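PDB 6UN9: Z-ring associated protein G, which probably takes part in cell division, cell envelope biogenesis and cell shape maintenance as a coiled-coil homotetramer of the inner membrane. Local coordinates for the interface of chains A and B and the interface of chains A and C. Numbering follows the deposited sequence. Chains: chain A/B/C, Uncharacterized protein.

Contact 1: the interface of chains A and B. Residues chain A 42-43, 46-47, 50; chain B 64, 67-68, 81.
A:Phe43 offers a ring face to B:Ser68, whose CA stands over the middle of the ring, 3.6 Å from its centroid, in a CH-pi contact. B:Ser68 CB lies nearer the rim, 3.5 Å from A:Phe43 CD1. A:His42 of the same chain points the CD2 edge of its imidazole at the centre of the opposite face, CD2 lying 3.7 Å above the plane, which leaves the phenyl ring between that edge and B:Ser68. With CG anti to the carbonyl carbon (chi1 -70°), A:Phe43 leans out from its helix into this slot. The side chain of B:Phe64 stands roughly perpendicular to that of A:His42, its CE1 3.4 Å from the imidazole NE2. The same rim passes along A:Ser46, with CB of the serine 3.5 Å from CE1, while A:Leu50 CD1 approaches CB and CG of B:Phe64, again nearly perpendicular. B:Phe81 points its tip at A:Ala47, CZ lying 3.4 Å from CB, and the carbonyl O of A:Phe43 lies in plane at the edge of its ring. The patch joins the start of helix 42-69 of chain A to the end of helix 18-66 of chain B and the following loop; the helices run antiparallel in this two-fold interface of the coiled-coil homotetramer.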
# COMPACT_ATOMS: atom_id res chain seq x y z
N HIS A 42 18.57 3.72 -4.30
CA HIS A 42 17.24 4.09 -3.83
C HIS A 42 16.15 3.49 -4.70
O HIS A 42 15.18 2.95 -4.18
CB HIS A 42 17.15 5.60 -3.77
CG HIS A 42 15.76 6.13 -3.84
ND1 HIS A 42 15.06 6.52 -2.71
CD2 HIS A 42 14.96 6.40 -4.90
CE1 HIS A 42 13.88 6.99 -3.08
NE2 HIS A 42 13.79 6.93 -4.40
N PHE A 43 16.29 3.57 -6.02
CA PHE A 43 15.34 2.94 -6.92
C PHE A 43 15.46 1.43 -6.96
O PHE A 43 14.59 0.77 -7.53
CB PHE A 43 15.49 3.50 -8.34
CG PHE A 43 15.02 4.90 -8.46
CD1 PHE A 43 13.68 5.21 -8.36
CD2 PHE A 43 15.93 5.94 -8.65
CE1 PHE A 43 13.24 6.49 -8.45
CE2 PHE A 43 15.49 7.24 -8.75
CZ PHE A 43 14.14 7.52 -8.64
N SER A 46 13.67 0.63 -3.62
CA SER A 46 12.29 1.07 -3.71
C SER A 46 11.46 0.10 -4.54
O SER A 46 10.36 -0.29 -4.13
CB SER A 46 12.21 2.47 -4.32
OG SER A 46 12.10 3.44 -3.29
N ALA A 47 11.98 -0.31 -5.70
CA ALA A 47 11.35 -1.35 -6.51
C ALA A 47 11.12 -2.62 -5.71
O ALA A 47 10.21 -3.40 -6.02
CB ALA A 47 12.22 -1.65 -7.74
N LEU A 50 8.16 -1.86 -3.12
CA LEU A 50 6.91 -1.58 -3.82
C LEU A 50 6.27 -2.85 -4.35
O LEU A 50 5.04 -2.95 -4.38
CB LEU A 50 7.15 -0.62 -4.99
CG LEU A 50 7.14 0.86 -4.63
CD1 LEU A 50 7.55 1.72 -5.83
CD2 LEU A 50 5.78 1.24 -4.12
N PHE B 64 7.83 6.24 -9.63
CA PHE B 64 9.11 5.55 -9.53
C PHE B 64 9.48 4.79 -10.78
O PHE B 64 10.42 4.00 -10.74
CB PHE B 64 9.11 4.58 -8.36
CG PHE B 64 9.37 5.22 -7.06
CD1 PHE B 64 10.50 4.90 -6.32
CD2 PHE B 64 8.50 6.18 -6.58
CE1 PHE B 64 10.74 5.52 -5.10
CE2 PHE B 64 8.73 6.80 -5.37
CZ PHE B 64 9.87 6.48 -4.63
N ASN B 67 10.65 9.02 -12.59
CA ASN B 67 11.80 9.46 -11.83
C ASN B 67 12.88 8.39 -11.72
O ASN B 67 14.02 8.72 -11.38
CB ASN B 67 11.38 9.93 -10.43
CG ASN B 67 10.63 11.25 -10.47
OD1 ASN B 67 10.22 11.69 -11.54
ND2 ASN B 67 10.45 11.88 -9.32
N SER B 68 12.58 7.12 -12.02
CA SER B 68 13.66 6.14 -12.08
C SER B 68 14.41 6.16 -13.40
O SER B 68 15.50 5.59 -13.48
CB SER B 68 13.15 4.71 -11.83
OG SER B 68 14.24 3.79 -11.74
N PHE B 81 10.77 -1.90 -13.29
CA PHE B 81 10.19 -0.85 -14.10
C PHE B 81 10.36 -1.20 -15.58
O PHE B 81 11.44 -1.63 -16.00
CB PHE B 81 10.83 0.49 -13.72
CG PHE B 81 10.90 0.71 -12.22
CD1 PHE B 81 12.12 0.82 -11.57
CD2 PHE B 81 9.73 0.77 -11.46
CE1 PHE B 81 12.17 1.01 -10.20
CE2 PHE B 81 9.79 0.96 -10.07
CZ PHE B 81 11.02 1.09 -9.45

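Contact 2: the interface of chains A and C. Residues chain A 35, 38-39, 42; chain C 67, 70-71.
C:Leu71 lays its CD2 methyl against A:Gln38, 3.4 Å from CG of the aliphatic stem, where chain A breaks between helices 16-37 and 42-69, beside the loop after helix 50-68 of chain C, in the coiled-coil tetramer of this ZapG-family protein. The same methyl sits over a face of the A:Gln38 amide, 3.5 Å from CD, and the two side chains run alongside each other, pointing opposite ways. A:Gln38 reaches this position with CG between the backbone N and carbonyl carbon (chi1 62°). The other methyl, C:Leu71 CD1, meets A:Leu39 CD2 at 4.0 Å. Further out, C:Gln70 approaches the A:Gln38 amide with its own amide plane turned by 58°. Its NE2 is 3.8 Å from A:Gln38 OE1, too long to count as a bond. On the other flank A:His42 and C:Asn67 run antiparallel, the imidazole and amide planes 27° apart, with the amide carbon CG in plane at the ring's edge. C:Asn67 OD1 lies 3.3 Å from A:His42 CB. At the rim A:Gln35 bends at chi2 and brings OE1 3.1 Å from the carbonyl O of C:Leu71. As modelled this pair of acceptors is a clash; a flipped amide would present its N-H instead, but the assignment is doubtful.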
# COMPACT_ATOMS: atom_id res chain seq x y z
N GLN A 35 26.42 10.62 -5.22
CA GLN A 35 25.01 10.90 -5.50
C GLN A 35 24.42 9.98 -6.57
O GLN A 35 23.20 9.79 -6.60
CB GLN A 35 24.88 12.38 -5.92
CG GLN A 35 23.47 12.94 -5.89
CD GLN A 35 23.05 13.42 -4.51
OE1 GLN A 35 21.88 13.31 -4.13
NE2 GLN A 35 24.00 13.96 -3.77
N GLN A 38 23.92 6.30 -5.04
CA GLN A 38 22.91 6.23 -4.01
C GLN A 38 21.54 6.66 -4.52
O GLN A 38 20.58 6.66 -3.74
CB GLN A 38 23.31 7.03 -2.76
CG GLN A 38 23.50 8.52 -2.92
CD GLN A 38 24.29 9.15 -1.74
OE1 GLN A 38 24.72 8.45 -0.79
NE2 GLN A 38 24.50 10.47 -1.80
N LEU A 39 21.44 7.01 -5.80
CA LEU A 39 20.17 6.94 -6.50
C LEU A 39 19.91 5.52 -6.99
O LEU A 39 18.82 4.97 -6.78
CB LEU A 39 20.15 7.92 -7.68
CG LEU A 39 19.38 9.22 -7.54
CD1 LEU A 39 19.16 9.78 -8.91
CD2 LEU A 39 18.03 9.06 -6.80
N HIS A 42 18.57 3.72 -4.30
CA HIS A 42 17.24 4.09 -3.83
C HIS A 42 16.15 3.49 -4.70
O HIS A 42 15.18 2.95 -4.18
CB HIS A 42 17.15 5.60 -3.77
CG HIS A 42 15.76 6.13 -3.84
ND1 HIS A 42 15.06 6.52 -2.71
CD2 HIS A 42 14.96 6.40 -4.90
CE1 HIS A 42 13.88 6.99 -3.08
NE2 HIS A 42 13.79 6.93 -4.40
N ASN C 67 16.18 8.27 2.81
CA ASN C 67 16.78 8.59 1.51
C ASN C 67 16.37 9.95 0.97
O ASN C 67 16.91 10.36 -0.06
CB ASN C 67 16.44 7.52 0.46
CG ASN C 67 17.43 6.36 0.45
OD1 ASN C 67 17.85 5.89 -0.60
ND2 ASN C 67 17.81 5.90 1.64
N GLN C 70 19.17 11.82 3.49
CA GLN C 70 20.55 11.54 3.12
C GLN C 70 20.90 11.97 1.70
O GLN C 70 22.06 11.85 1.31
CB GLN C 70 20.87 10.05 3.27
CG GLN C 70 20.41 9.19 2.07
CD GLN C 70 21.48 8.21 1.58
OE1 GLN C 70 22.50 8.00 2.24
NE2 GLN C 70 21.24 7.60 0.42
N LEU C 71 19.93 12.44 0.91
CA LEU C 71 20.20 12.85 -0.46
C LEU C 71 20.06 14.35 -0.70
O LEU C 71 20.45 14.82 -1.77
CB LEU C 71 19.26 12.13 -1.45
CG LEU C 71 19.54 10.66 -1.78
CD1 LEU C 71 19.24 10.38 -3.25
CD2 LEU C 71 20.97 10.31 -1.44

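Contact 3: the interface of chains A and B. Residues chain A 43-44, 47; chain B 76, 78, 81.
A:Glu44 and B:Val78 meet across two kinds of backbone, helical on the A side and extended in the chain B loop, where B:Val78 has phi/psi -62°/122°. The side chains cross at a slant, and the CG1 branch of the valine does the touching: it is directed at the helix and lies 3.5 Å from CG of A:Glu44. It is also 4.1 Å from the glutamate CB, so the methyl rests against the aliphatic root of an acidic residue. The chain of A:Glu44 is extended beyond CG (chi2 172°), which carries the carboxylate away past the valine and leaves the methylene groups to make the contact. The second branch of B:Val78 turns to its own chain, with CG2 3.9 Å from CD1 of B:Phe81. That neighbour may help to hold the aromatic ring whose tip packs on A:Ala47, one turn along helix 42-69 from A:Phe43 and A:Glu44. In this patch of the two-fold A-B interface, carbon packing probably seats the loop around residues 76-81 on the helix; no N or O pair is within bonding reach. B:Asn76 borders the patch on the acidic side. Its amide OD1 comes to 4.2 Å from OE1 of the A:Glu44 carboxylate, a separation between two acceptor atoms that is not a bond.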
# COMPACT_ATOMS: atom_id res chain seq x y z
N PHE A 43 16.29 3.57 -6.02
CA PHE A 43 15.34 2.94 -6.92
C PHE A 43 15.46 1.43 -6.96
O PHE A 43 14.59 0.77 -7.53
CB PHE A 43 15.49 3.50 -8.34
CG PHE A 43 15.02 4.90 -8.46
CD1 PHE A 43 13.68 5.21 -8.36
CD2 PHE A 43 15.93 5.94 -8.65
CE1 PHE A 43 13.24 6.49 -8.45
CE2 PHE A 43 15.49 7.24 -8.75
CZ PHE A 43 14.14 7.52 -8.64
N GLU A 44 16.51 0.85 -6.39
CA GLU A 44 16.49 -0.60 -6.35
C GLU A 44 15.85 -1.10 -5.07
O GLU A 44 15.09 -2.06 -5.10
CB GLU A 44 17.90 -1.17 -6.50
CG GLU A 44 17.90 -2.51 -7.23
CD GLU A 44 19.28 -3.05 -7.60
OE1 GLU A 44 20.28 -2.30 -7.51
OE2 GLU A 44 19.35 -4.24 -7.99
N ALA A 47 11.98 -0.31 -5.70
CA ALA A 47 11.35 -1.35 -6.51
C ALA A 47 11.12 -2.62 -5.71
O ALA A 47 10.21 -3.40 -6.02
CB ALA A 47 12.22 -1.65 -7.74
N ASN B 76 21.09 1.34 -14.99
CA ASN B 76 20.28 0.74 -13.94
C ASN B 76 18.88 0.49 -14.48
O ASN B 76 17.89 1.12 -14.08
CB ASN B 76 20.27 1.63 -12.68
CG ASN B 76 19.59 0.96 -11.47
OD1 ASN B 76 19.85 -0.20 -11.16
ND2 ASN B 76 18.74 1.71 -10.78
N VAL B 78 16.53 -1.39 -13.72
CA VAL B 78 15.94 -2.20 -12.67
C VAL B 78 14.75 -2.94 -13.26
O VAL B 78 13.83 -2.31 -13.79
CB VAL B 78 15.54 -1.33 -11.47
CG1 VAL B 78 16.18 -1.87 -10.20
CG2 VAL B 78 15.96 0.13 -11.72
N PHE B 81 10.77 -1.90 -13.29
CA PHE B 81 10.19 -0.85 -14.10
C PHE B 81 10.36 -1.20 -15.58
O PHE B 81 11.44 -1.63 -16.00
CB PHE B 81 10.83 0.49 -13.72
CG PHE B 81 10.90 0.71 -12.22
CD1 PHE B 81 12.12 0.82 -11.57
CD2 PHE B 81 9.73 0.77 -11.46
CE1 PHE B 81 12.17 1.01 -10.20
CE2 PHE B 81 9.79 0.96 -10.07
CZ PHE B 81 11.02 1.09 -9.45

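Contact 4: the interface of chains A and C. Residues chain A 46, 49, 53; chain C 59-60, 63.
C:His63 turns the edge of its imidazole towards A:Ser46, whose hydroxyl OG lies in the plane of the ring, 3.3 Å from CD2. The neighbouring NE2 is 3.5 Å from the same OG, so the serine faces the CD2-NE2 side of the ring without reaching hydrogen-bonding distance. The histidine extends towards chain A because CG is anti to its backbone N (chi1 172°). A second flat group, the peptide linking C:Lys59 to C:Leu60, takes part through its face: A:Leu49 CD1 sits nearly straight above it, 3.4 Å from the carbonyl carbon of C:Lys59 and about as far from the N of C:Leu60. The methyl is flanked by C:Lys59 CB at 3.6 Å, and CB of C:His63 lies a little farther off. A:Leu49 thereby presses its tip against the turn of helix 50-68 and buries more surface than any other residue of the patch. With CG anti to the carbonyl carbon (chi1 -60°), it sends CD1 towards chain C. The reverse approach comes from C:Leu60, which packs its CD1 beside the root of A:Leu49. This interlocking of leucines between antiparallel helices, 42-69 of chain A and 50-68 of chain C, is what a coiled coil would show. A:Met53, an engineered and poorly ordered selenomethionine, lies near C:Leu60. C:Leu60 CD1 lies 3.4 Å from A:Leu49 CB and 3.9 Å from A:Leu49 C, the backbone carbonyl carbon.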
# COMPACT_ATOMS: atom_id res chain seq x y z
N SER A 46 13.67 0.63 -3.62
CA SER A 46 12.29 1.07 -3.71
C SER A 46 11.46 0.10 -4.54
O SER A 46 10.36 -0.29 -4.13
CB SER A 46 12.21 2.47 -4.32
OG SER A 46 12.10 3.44 -3.29
N LEU A 49 10.55 -2.77 -2.14
CA LEU A 49 9.48 -2.57 -1.18
C LEU A 49 8.15 -2.34 -1.87
O LEU A 49 7.10 -2.58 -1.26
CB LEU A 49 9.82 -1.40 -0.28
CG LEU A 49 11.09 -1.50 0.54
CD1 LEU A 49 10.95 -0.58 1.72
CD2 LEU A 49 11.35 -2.92 0.99
N MSE A 53 4.58 -4.39 -1.63
CA MSE A 53 3.28 -3.75 -1.48
C MSE A 53 2.22 -4.34 -2.41
O MSE A 53 1.06 -4.43 -2.05
CB MSE A 53 3.38 -2.25 -1.75
CG MSE A 53 3.77 -1.43 -0.55
SE MSE A 53 2.32 -0.24 -0.03
CE MSE A 53 1.01 -1.57 0.54
N LYS C 59 7.81 0.29 5.91
CA LYS C 59 9.13 0.08 5.31
C LYS C 59 9.40 1.08 4.19
O LYS C 59 10.41 1.78 4.20
CB LYS C 59 9.24 -1.36 4.80
CG LYS C 59 9.78 -2.36 5.82
CD LYS C 59 9.93 -3.78 5.24
CE LYS C 59 10.07 -4.81 6.37
NZ LYS C 59 10.18 -6.25 5.94
N LEU C 60 8.49 1.15 3.21
CA LEU C 60 8.64 2.06 2.08
C LEU C 60 8.78 3.51 2.54
O LEU C 60 9.56 4.27 1.96
CB LEU C 60 7.44 1.91 1.15
CG LEU C 60 7.42 2.41 -0.28
CD1 LEU C 60 8.26 1.54 -1.18
CD2 LEU C 60 5.98 2.40 -0.75
N HIS C 63 12.21 4.16 4.19
CA HIS C 63 13.21 4.18 3.13
C HIS C 63 13.17 5.47 2.33
O HIS C 63 14.14 5.80 1.64
CB HIS C 63 13.03 2.98 2.18
CG HIS C 63 13.89 3.02 0.96
ND1 HIS C 63 15.24 2.72 0.97
CD2 HIS C 63 13.59 3.31 -0.33
CE1 HIS C 63 15.72 2.81 -0.25
NE2 HIS C 63 14.75 3.17 -1.06

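Contacts 1, 3 and 4 use helix 42-69 of chain A, whereas contact 2 lies at its join with helix 16-37. The centres of the C-alpha atoms of contact 1 and contact 3 are about 5 Å apart, and both use A:Phe43, A:Ala47 and B:Phe81, making them parts of one continuous A-B surface. A:Ser46 joins contact 1 to contact 4 about 9 Å away, and A:His42 joins contact 1 to contact 2 about 12 Å away, though its touch on chain B is marginal. Contacts 2 and 4 are about 14 Å apart. Such shared residues fit the homotetramer, in which each two-fold interface repeats.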